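Local structure of cellulosomal scaffoldin adaptor protein B (Acetivibrio cellulolyticus, 3BWZ) at residues P64-T68 / I69-D73. The protein contributes a type II cohesin module to the cellulosome scaffold, a module class that probably holds partner proteins by binding their dockerins. Residues are numbered along the deposited sequence; the frame is centred on the assembly and turned at random. Where two conformers were deposited one is given.
Sequences PGAGT and ILNSD. With NO3 (nitrate ion), chain B.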
loop_
_atom_site.group_PDB
_atom_site.type_symbol
_atom_site.label_atom_id
_atom_site.label_comp_id
_atom_site.label_asym_id
_atom_site.label_seq_id
_atom_site.Cartn_x
_atom_site.Cartn_y
_atom_site.Cartn_z
ATOM N N PRO A 64 -8.017 0.833 -0.331
ATOM C CA PRO A 64 -7.382 -0.222 -1.121
ATOM C C PRO A 64 -8.050 -1.575 -0.937
ATOM O O PRO A 64 -8.748 -1.820 0.047
ATOM C CB PRO A 64 -5.942 -0.223 -0.599
ATOM C CG PRO A 64 -5.737 1.187 -0.178
ATOM C CD PRO A 64 -7.025 1.531 0.495
ATOM N N GLY A 65 -7.824 -2.449 -1.895
ATOM C CA GLY A 65 -8.329 -3.798 -1.816
ATOM C C GLY A 65 -7.650 -4.645 -0.765
ATOM O O GLY A 65 -6.529 -4.368 -0.308
ATOM N N ALA A 66 -8.352 -5.709 -0.389
ATOM C CA ALA A 66 -7.858 -6.660 0.591
ATOM C C ALA A 66 -6.580 -7.320 0.093
ATOM O O ALA A 66 -6.389 -7.553 -1.094
ATOM C CB ALA A 66 -8.918 -7.705 0.876
ATOM N N GLY A 67 -5.726 -7.661 1.029
ATOM C CA GLY A 67 -4.560 -8.461 0.764
ATOM C C GLY A 67 -4.686 -9.836 1.379
ATOM O O GLY A 67 -5.781 -10.388 1.463
ATOM N N THR A 68 -3.549 -10.405 1.772
ATOM C CA THR A 68 -3.486 -11.743 2.346
ATOM C C THR A 68 -3.333 -11.747 3.863
ATOM O O THR A 68 -3.424 -12.813 4.475
ATOM C CB THR A 68 -2.340 -12.554 1.725
ATOM O OG1 THR A 68 -1.142 -11.878 2.006
ATOM C CG2 THR A 68 -2.495 -12.711 0.219
ATOM N N ILE A 69 -3.128 -10.582 4.460
ATOM C CA ILE A 69 -3.113 -10.422 5.899
ATOM C C ILE A 69 -3.999 -9.225 6.255
ATOM O O ILE A 69 -4.526 -8.581 5.370
ATOM C CB ILE A 69 -1.682 -10.263 6.486
ATOM C CG1 ILE A 69 -0.952 -9.044 5.927
ATOM C CG2 ILE A 69 -0.874 -11.552 6.310
ATOM C CD1 ILE A 69 0.398 -8.782 6.589
ATOM N N LEU A 70 -4.235 -9.001 7.547
ATOM C CA LEU A 70 -5.172 -7.968 8.041
ATOM C C LEU A 70 -6.597 -8.271 7.606
ATOM O O LEU A 70 -7.415 -7.378 7.406
ATOM C CB LEU A 70 -4.777 -6.533 7.688
ATOM C CG LEU A 70 -3.444 -6.062 8.250
ATOM C CD1 LEU A 70 -3.152 -4.644 7.773
ATOM C CD2 LEU A 70 -3.418 -6.146 9.778
ATOM N N ASN A 71 -6.900 -9.554 7.544
ATOM C CA ASN A 71 -8.152 -10.088 7.062
ATOM C C ASN A 71 -8.984 -10.811 8.126
ATOM O O ASN A 71 -10.071 -11.322 7.831
ATOM C CB ASN A 71 -7.808 -11.029 5.867
ATOM C CG ASN A 71 -7.753 -10.331 4.576
ATOM O OD1 ASN A 71 -8.334 -9.275 4.313
ATOM N ND2 ASN A 71 -6.929 -10.917 3.735
ATOM N N SER A 72 -8.500 -10.832 9.361
ATOM C CA SER A 72 -9.190 -11.542 10.444
ATOM C C SER A 72 -10.144 -10.608 11.186
ATOM O O SER A 72 -9.995 -9.391 11.160
ATOM C CB SER A 72 -8.188 -12.102 11.442
ATOM O OG SER A 72 -7.297 -12.993 10.784
ATOM N N ASP A 73 -11.116 -11.207 11.873
ATOM C CA ASP A 73 -12.150 -10.469 12.600
ATOM C C ASP A 73 -11.652 -9.967 13.956
ATOM O O ASP A 73 -12.104 -10.420 15.020
ATOM C CB ASP A 73 -13.387 -11.362 12.818
ATOM C CG ASP A 73 -14.284 -11.531 11.620
ATOM O OD1 ASP A 73 -14.029 -10.969 10.543
ATOM O OD2 ASP A 73 -15.307 -12.254 11.808
HETATM N N NO3 B . -11.453 -6.181 -2.733
HETATM O O1 NO3 B . -10.731 -6.948 -3.648
HETATM O O2 NO3 B . -12.198 -5.117 -3.227
HETATM O O3 NO3 B . -11.068 -6.213 -1.380
HETATM O O HOH W 1 -6.522 -7.468 3.741
#
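CG of Asn-71 lies roughly anti to its own carbonyl carbon, chi1 -88°, which swings the side-chain amide back across the mouth of the loop to Gly-67, four residues earlier. In this conformer, one of two deposited for Asn-71, Asn-71 ND2 hydrogen-bonds to Gly-67 O at 2.6 Å, a length too short to be read as strength. The acceptor lies close to the amide plane of Asn-71, but the amide nitrogen sits about 50° above the carbonyl plane of Gly-67, away from the lone-pair directions. The N-H...O angle, 149°, is bent. In the same conformer Asn-71 OD1 takes a hydrogen bond from a water at 2.6 Å and passes alongside the methyl CB of Ala-66. That water accepts from Gly-67 N and donates to Ile-69 O, 2.8 Å in each case. The loop follows the short, weakly bonded strand about 65-66 of the beta-sandwich cohesin fold, where Gly-65 pairs with Val-115 of strand 111-120. Further round, Thr-68 and Ile-69 both bond by backbone to Thr-112, and Thr-68 OG1 accepts from Thr-112 N. Ile-69 turns its side chain inward onto Val-113 and Phe-34, while Asn-71 stays on the exposed side. Ala-66 N points an almost straight bond at nitrate O3, 2.9 Å away; Ser-53 OG also bonds this ion, which probably came from the crystallisation liquor.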